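Local coordinates for L-arabinose ABC transporter, periplasmic L-arabinose-binding protein (PDB 4KZK) that probably captures L-arabinose and related sugars in the periplasm for an ABC transporter, and holds beta-D-galactose here, at residues D136-G141 with R310-L315; F230-A235 with T257-A262; T242-V247 with T281-S286. One frame throughout, in Å; residues are numbered along the deposited sequence. Where two conformers were deposited one is given.

Interaction 1 of 3, residues D136-G141 with R310-L315; sequences DVPHMG and RTPPPL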
# COMPACT_ATOMS: atom_id res chain seq x y z
N ASP A 136 14.23 13.34 -11.22
CA ASP A 136 15.01 14.09 -10.22
C ASP A 136 14.45 13.93 -8.79
O ASP A 136 14.94 14.58 -7.85
CB ASP A 136 15.02 15.57 -10.59
CG ASP A 136 13.62 16.15 -10.74
OD1 ASP A 136 12.69 15.36 -11.02
OD2 ASP A 136 13.45 17.39 -10.58
N VAL A 137 13.45 13.08 -8.61
CA VAL A 137 12.86 12.89 -7.29
C VAL A 137 13.22 11.51 -6.78
O VAL A 137 12.80 10.50 -7.35
CB VAL A 137 11.34 13.07 -7.31
CG1 VAL A 137 10.77 12.81 -5.92
CG2 VAL A 137 10.96 14.47 -7.78
N PRO A 138 14.04 11.45 -5.72
CA PRO A 138 14.36 10.14 -5.17
C PRO A 138 13.10 9.52 -4.60
O PRO A 138 12.29 10.23 -4.00
CB PRO A 138 15.36 10.46 -4.06
CG PRO A 138 15.04 11.87 -3.70
CD PRO A 138 14.69 12.53 -4.97
N HIS A 139 12.96 8.22 -4.80
CA HIS A 139 11.74 7.49 -4.46
C HIS A 139 12.03 6.22 -3.68
O HIS A 139 13.00 5.53 -3.95
CB HIS A 139 10.99 7.14 -5.73
CG HIS A 139 9.72 6.41 -5.47
ND1 HIS A 139 8.62 7.02 -4.90
CD2 HIS A 139 9.37 5.12 -5.68
CE1 HIS A 139 7.66 6.13 -4.73
NE2 HIS A 139 8.08 4.98 -5.22
N MET A 140 11.18 5.90 -2.72
CA MET A 140 11.19 4.59 -2.10
C MET A 140 9.80 4.02 -2.15
O MET A 140 8.84 4.69 -1.73
CB MET A 140 11.66 4.64 -0.65
CG MET A 140 11.77 3.25 -0.04
SD MET A 140 12.26 3.17 1.70
CE MET A 140 13.92 3.84 1.62
N GLY A 141 9.67 2.81 -2.69
CA GLY A 141 8.39 2.11 -2.69
C GLY A 141 8.63 0.64 -2.57
O GLY A 141 9.75 0.21 -2.28
N ARG A 310 24.50 14.81 0.44
CA ARG A 310 24.65 13.44 -0.05
C ARG A 310 23.53 13.10 -1.05
O ARG A 310 22.37 13.26 -0.74
CB ARG A 310 24.60 12.47 1.13
CG ARG A 310 24.80 11.01 0.74
CD ARG A 310 24.85 10.12 1.98
NE ARG A 310 26.01 10.45 2.81
CZ ARG A 310 26.31 9.85 3.96
NH1 ARG A 310 25.55 8.86 4.43
NH2 ARG A 310 27.38 10.23 4.64
N THR A 311 23.91 12.64 -2.24
CA THR A 311 22.97 12.23 -3.28
C THR A 311 22.10 11.09 -2.75
O THR A 311 22.62 10.03 -2.40
CB THR A 311 23.72 11.74 -4.56
OG1 THR A 311 24.55 12.80 -5.07
CG2 THR A 311 22.74 11.29 -5.67
N PRO A 312 20.77 11.30 -2.68
CA PRO A 312 19.91 10.22 -2.21
C PRO A 312 19.81 9.08 -3.21
O PRO A 312 19.98 9.29 -4.42
CB PRO A 312 18.55 10.90 -2.06
CG PRO A 312 18.59 11.99 -3.08
CD PRO A 312 19.99 12.49 -3.07
N PRO A 313 19.57 7.86 -2.72
CA PRO A 313 19.27 6.79 -3.64
C PRO A 313 18.09 7.20 -4.51
O PRO A 313 17.05 7.60 -3.98
CB PRO A 313 18.91 5.61 -2.73
CG PRO A 313 19.49 5.93 -1.40
CD PRO A 313 19.47 7.43 -1.31
N PRO A 314 18.24 7.15 -5.84
CA PRO A 314 17.12 7.58 -6.69
C PRO A 314 15.92 6.64 -6.63
O PRO A 314 14.79 7.10 -6.81
CB PRO A 314 17.73 7.61 -8.10
CG PRO A 314 19.00 6.84 -8.01
CD PRO A 314 19.49 6.99 -6.60
N LEU A 315 16.14 5.37 -6.39
CA LEU A 315 15.03 4.42 -6.33
C LEU A 315 15.40 3.22 -5.46
O LEU A 315 16.42 2.54 -5.69
CB LEU A 315 14.64 3.96 -7.73
CG LEU A 315 13.45 3.00 -7.88
CD1 LEU A 315 12.17 3.61 -7.33
CD2 LEU A 315 13.27 2.64 -9.34
O HOH W 1 15.23 6.51 -2.36

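Interaction 2 of 3, residues F230-A235 with T257-A262; sequences FRHWVA and TDDMIA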
# COMPACT_ATOMS: atom_id res chain seq x y z
N PHE A 230 -20.06 -18.77 -8.51
CA PHE A 230 -18.90 -19.28 -7.77
C PHE A 230 -19.27 -19.65 -6.34
O PHE A 230 -19.97 -18.91 -5.67
CB PHE A 230 -17.77 -18.25 -7.75
CG PHE A 230 -17.18 -17.98 -9.11
CD1 PHE A 230 -16.51 -18.97 -9.80
CD2 PHE A 230 -17.29 -16.73 -9.69
CE1 PHE A 230 -15.96 -18.73 -11.05
CE2 PHE A 230 -16.74 -16.48 -10.94
CZ PHE A 230 -16.08 -17.48 -11.62
N ARG A 231 -18.77 -20.80 -5.88
CA ARG A 231 -18.94 -21.19 -4.49
C ARG A 231 -17.74 -20.70 -3.68
O ARG A 231 -17.89 -20.17 -2.57
CB ARG A 231 -19.06 -22.71 -4.41
CG ARG A 231 -19.23 -23.25 -3.01
CD ARG A 231 -20.63 -23.03 -2.46
NE ARG A 231 -20.58 -22.99 -0.99
CZ ARG A 231 -21.60 -22.69 -0.19
NH1 ARG A 231 -22.80 -22.41 -0.68
NH2 ARG A 231 -21.40 -22.68 1.12
N HIS A 232 -16.56 -20.86 -4.25
CA HIS A 232 -15.33 -20.46 -3.61
C HIS A 232 -14.77 -19.23 -4.28
O HIS A 232 -14.79 -19.11 -5.52
CB HIS A 232 -14.29 -21.57 -3.72
CG HIS A 232 -14.60 -22.77 -2.89
ND1 HIS A 232 -14.18 -24.03 -3.25
CD2 HIS A 232 -15.24 -22.91 -1.71
CE1 HIS A 232 -14.56 -24.90 -2.33
NE2 HIS A 232 -15.20 -24.24 -1.38
N TRP A 233 -14.23 -18.33 -3.45
CA TRP A 233 -13.59 -17.10 -3.93
C TRP A 233 -12.23 -16.87 -3.33
O TRP A 233 -11.97 -17.26 -2.20
CB TRP A 233 -14.43 -15.89 -3.54
CG TRP A 233 -15.65 -15.67 -4.35
CD1 TRP A 233 -16.91 -16.11 -4.07
CD2 TRP A 233 -15.74 -14.91 -5.56
NE1 TRP A 233 -17.78 -15.70 -5.05
CE2 TRP A 233 -17.10 -14.94 -5.96
CE3 TRP A 233 -14.82 -14.19 -6.33
CZ2 TRP A 233 -17.54 -14.29 -7.12
CZ3 TRP A 233 -15.27 -13.54 -7.47
CH2 TRP A 233 -16.62 -13.60 -7.86
N VAL A 234 -11.39 -16.16 -4.08
CA VAL A 234 -10.19 -15.55 -3.54
C VAL A 234 -10.25 -14.07 -3.89
O VAL A 234 -10.95 -13.66 -4.84
CB VAL A 234 -8.89 -16.21 -4.06
CG1 VAL A 234 -8.88 -17.71 -3.79
CG2 VAL A 234 -8.70 -15.96 -5.54
N ALA A 235 -9.57 -13.25 -3.10
CA ALA A 235 -9.63 -11.82 -3.31
C ALA A 235 -8.36 -11.15 -2.87
O ALA A 235 -7.68 -11.62 -1.96
CB ALA A 235 -10.83 -11.21 -2.59
N THR A 257 -15.71 -17.23 5.84
CA THR A 257 -14.32 -17.63 5.88
C THR A 257 -14.02 -18.98 5.22
O THR A 257 -12.95 -19.15 4.66
CB THR A 257 -13.74 -17.59 7.30
OG1 THR A 257 -12.32 -17.74 7.22
CG2 THR A 257 -14.35 -18.69 8.18
N ASP A 258 -14.95 -19.92 5.24
CA ASP A 258 -14.68 -21.19 4.58
C ASP A 258 -14.64 -21.11 3.05
O ASP A 258 -14.02 -21.95 2.40
CB ASP A 258 -15.72 -22.24 5.00
CG ASP A 258 -15.56 -22.68 6.45
OD1 ASP A 258 -14.47 -22.51 7.05
OD2 ASP A 258 -16.53 -23.24 7.00
N ASP A 259 -15.28 -20.08 2.50
CA ASP A 259 -15.44 -19.94 1.06
C ASP A 259 -14.68 -18.76 0.49
O ASP A 259 -14.78 -18.49 -0.70
CB ASP A 259 -16.93 -19.81 0.72
CG ASP A 259 -17.70 -21.08 1.02
OD1 ASP A 259 -17.13 -22.19 0.88
OD2 ASP A 259 -18.86 -20.96 1.44
N MET A 260 -13.87 -18.10 1.32
CA MET A 260 -13.10 -16.91 0.90
C MET A 260 -11.66 -16.98 1.40
O MET A 260 -11.45 -17.13 2.60
CB MET A 260 -13.75 -15.63 1.43
CG MET A 260 -12.89 -14.36 1.28
SD MET A 260 -12.57 -13.84 -0.42
CE MET A 260 -14.14 -13.19 -0.97
N ILE A 261 -10.69 -16.85 0.50
CA ILE A 261 -9.29 -16.66 0.90
C ILE A 261 -8.81 -15.33 0.34
O ILE A 261 -8.65 -15.18 -0.87
CB ILE A 261 -8.38 -17.80 0.40
CG1 ILE A 261 -8.87 -19.13 0.95
CG2 ILE A 261 -6.94 -17.54 0.79
CD1 ILE A 261 -8.22 -20.32 0.27
N ALA A 262 -8.59 -14.37 1.23
CA ALA A 262 -8.17 -13.04 0.85
C ALA A 262 -6.84 -12.72 1.49
O ALA A 262 -6.65 -13.00 2.67
CB ALA A 262 -9.22 -12.02 1.27
O HOH W 2 -18.61 -24.45 -0.09
O HOH W 3 -15.81 -24.60 1.69

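Interaction 3 of 3, residues T242-V247 with T281-S286; sequences TTVGAV and TGFFGS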
# COMPACT_ATOMS: atom_id res chain seq x y z
N THR A 242 -8.18 -2.19 1.13
CA THR A 242 -9.02 -2.57 0.00
C THR A 242 -9.41 -4.03 0.13
O THR A 242 -10.57 -4.36 0.02
CB THR A 242 -8.34 -2.24 -1.35
OG1 THR A 242 -7.01 -2.77 -1.40
CG2 THR A 242 -8.27 -0.77 -1.50
N THR A 243 -8.46 -4.90 0.43
CA THR A 243 -8.74 -6.32 0.59
C THR A 243 -9.84 -6.58 1.59
O THR A 243 -10.75 -7.39 1.33
CB THR A 243 -7.44 -7.09 0.94
OG1 THR A 243 -6.48 -6.87 -0.11
CG2 THR A 243 -7.69 -8.58 1.06
N VAL A 244 -9.79 -5.89 2.73
CA VAL A 244 -10.79 -6.08 3.79
C VAL A 244 -12.17 -5.63 3.31
O VAL A 244 -13.20 -6.16 3.72
CB VAL A 244 -10.43 -5.29 5.07
CG1 VAL A 244 -11.66 -5.00 5.94
CG2 VAL A 244 -9.38 -6.04 5.84
N GLY A 245 -12.20 -4.62 2.45
CA GLY A 245 -13.48 -4.22 1.87
C GLY A 245 -14.19 -5.36 1.15
O GLY A 245 -15.42 -5.54 1.30
N ALA A 246 -13.44 -6.16 0.40
CA ALA A 246 -13.99 -7.32 -0.29
C ALA A 246 -14.43 -8.41 0.70
O ALA A 246 -15.44 -9.10 0.50
CB ALA A 246 -13.00 -7.88 -1.31
N VAL A 247 -13.67 -8.58 1.77
CA VAL A 247 -14.00 -9.57 2.79
C VAL A 247 -15.34 -9.17 3.45
O VAL A 247 -16.24 -10.01 3.62
CB VAL A 247 -12.87 -9.76 3.82
CG1 VAL A 247 -13.28 -10.64 5.00
CG2 VAL A 247 -11.62 -10.34 3.13
N THR A 281 -11.81 -14.58 10.05
CA THR A 281 -12.51 -14.08 8.88
C THR A 281 -11.79 -14.54 7.63
O THR A 281 -10.68 -15.11 7.70
CB THR A 281 -12.49 -12.53 8.88
OG1 THR A 281 -11.14 -12.09 8.71
CG2 THR A 281 -13.03 -11.99 10.20
N GLY A 282 -12.39 -14.25 6.49
CA GLY A 282 -11.83 -14.54 5.18
C GLY A 282 -10.55 -13.80 4.85
O GLY A 282 -9.92 -14.11 3.84
N PHE A 283 -10.17 -12.81 5.67
CA PHE A 283 -8.86 -12.19 5.56
C PHE A 283 -7.84 -13.16 6.18
O PHE A 283 -7.70 -13.24 7.41
CB PHE A 283 -8.86 -10.86 6.28
CG PHE A 283 -7.65 -10.03 6.00
CD1 PHE A 283 -6.47 -10.25 6.68
CD2 PHE A 283 -7.68 -9.04 5.02
CE1 PHE A 283 -5.36 -9.48 6.43
CE2 PHE A 283 -6.56 -8.27 4.76
CZ PHE A 283 -5.39 -8.50 5.46
N PHE A 284 -7.15 -13.88 5.29
CA PHE A 284 -6.32 -15.01 5.67
C PHE A 284 -4.90 -14.58 5.99
O PHE A 284 -4.24 -15.10 6.88
CB PHE A 284 -6.32 -16.02 4.53
CG PHE A 284 -5.29 -17.09 4.70
CD1 PHE A 284 -5.45 -18.06 5.64
CD2 PHE A 284 -4.14 -17.08 3.93
CE1 PHE A 284 -4.47 -19.03 5.81
CE2 PHE A 284 -3.16 -18.02 4.11
CZ PHE A 284 -3.33 -19.01 5.04
N GLY A 285 -4.39 -13.63 5.23
CA GLY A 285 -2.99 -13.24 5.41
C GLY A 285 -2.70 -11.90 4.79
O GLY A 285 -3.57 -11.29 4.17
N SER A 286 -1.45 -11.44 4.94
CA SER A 286 -1.01 -10.18 4.36
C SER A 286 0.46 -10.23 4.08
O SER A 286 1.20 -10.91 4.79
CB SER A 286 -1.32 -9.04 5.34
OG SER A 286 -0.92 -7.79 4.85

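Interaction 1 of 3, residues D136-G141 with R310-L315
Pro-138 and His-139 bury the most surface against the 310-315 segment, with Leu-315 next, and they show how a proline run can lead into a parallel beta bridge. Pro-138 meets Pro-312 ring to ring, CG to CG at 3.6 Å, while its CB rests 3.3 Å from Pro-313 O; Trp-305 of helix 291-308 touches both rings. One residue on, His-139 N donates to Pro-314 O at 2.9 Å, from well above the carbonyl plane. Leu-315 CA adds a CA-H...O contact to His-139 O, 3.3 Å away, and the two residues form the bridge. In both, CG lies anti to the backbone N (chi1 -179° and -178°), and the side chains run side by side. Leu-315 CD1 reaches the imidazole at its edge, in the ring plane, 3.6 Å from His-139 CD2, while ND1 is bonded to Ser-121 OG. A water donates both to His-139 O and to Pro-313 O. Because Pro-312, Pro-313 and Pro-314 have no N-H, their backbone can offer acceptors but no donors; the one direct hydrogen bond between the segments is that to Pro-314 O, and the pairing continues with backbone bonds from His-139 and Gly-141 to Val-316.

Interaction 2 of 3, residues F230-A235 with T257-A262
Arg-231 extends first, with CG anti to its backbone N, then bends at chi2 (75°), while Asp-259 sets its CG beside its own backbone N; the two charged groups meet at the mouth of a parallel strand pair. The salt bridge is one-pronged, Arg-231 NH2 to Asp-259 OD2 at 3.1 Å, with the guanidinium and carboxylate planes turned 86° apart. The other oxygen is served separately: a water that accepts from Arg-231 NE at 2.6 Å donates to Asp-259 OD1, a second water donates to the same oxygen and bonds His-232 NE2, and His-232 CD2 brings the ring edge within 3.3 Å of OD1, in the ring plane. Asp-259 has the most surface buried in this contact, and its carboxylate probably benefits from the nearby positive charge.

Beyond this polar cluster the backbones pair in register. Trp-233 N donates to Asp-259 O at 2.8 Å, Ile-261 N to Trp-233 O at 3.0 Å and Ala-235 N to Ile-261 O at 3.1 Å, the short strand segments crossing at 16°. Met-260, bent at chi2 and chi3, turns toward the other strand, placing CE 3.7 Å from Trp-233 CB and SD 3.8 Å from Ala-235 CB.

The pair forms the two strands of a beta-alpha-beta crossover whose helix is 240-252. That helix touches Ala-262 through Thr-243 and Val-247, on the face shared with Trp-233, Met-260 and Ala-235. Val-234 and Ile-261 occupy the other face, against helix 144-161, while strands 170-175 and 283-288 continue the sheet beyond 233-236 and 260-264 respectively.

Interaction 3 of 3, residues T242-V247 with T281-S286
Thr-243 is the first residue of the helical segment to touch Phe-283, and it does so with its methyl: CG2 stands 3.9 Å from Phe-283 CE2, the two side chains crossing at about a right angle. Its hydroxyl OG1 is bonded to Asn-239 O, just before the helix; Asn-239 is itself a galactose-binding residue. Val-244 follows, and in the conformer given here, one of two, CG2 comes to 3.5 Å from Phe-283 CD2, so this approach is less certain than the others. In Phe-283, chi1 of -169° sets CG anti to the backbone N, and CD2 and CE2 of the ring meet the helix.

The packing illustrates how an alpha/beta lobe of a sugar-binding protein is covered. Helical segment 242-247 runs almost antiparallel to strand segment 283-286, at 169° and 9.6 Å between their axes, and the phenyl ring lies in the space between them. Ala-271 and Glu-274 of helix 269-276 also touch the Phe-283 side chain, which thus packs against both helices.

A turn after Thr-243, Val-247 meets the backbone that leads into the strand. Its CG2 lies 3.8 Å from Phe-283 N and also approaches Phe-283 CB at 4.2 Å, and CG1 rests on the same backbone, 3.9 Å from Phe-283 N, with Thr-281 CB farther off. The backbone there is shaped by an ST turn: Phe-283 N donates to Thr-281 OG1 over 3.3 Å, and the same hydroxyl is hydrogen-bonded to Glu-274 OE1.

From the N terminus, residues 136-141 come first and wait longest for their partner: interaction 1 closes only at 310-315, so the loop it spans contains both other contacts. Within it, 230-235 opens interaction 2 and 242-247 opens interaction 3 before 257-262 closes the former and 281-286 the latter, and these two loops therefore cross. Interactions 2 and 3 also touch, since Ala-262 packs on Val-247 and its backbone probably bonds Gly-282 and Phe-284; together they join strands 233-236, 260-264 and 283-288 and pack helix 240-252 against the last two. Interaction 1 lies on the opposite side of the chain's centre, about 40 Å from interaction 2 and 33 Å from interaction 3 between centres, where it joins strand 139-142 to the start of strand 315-324.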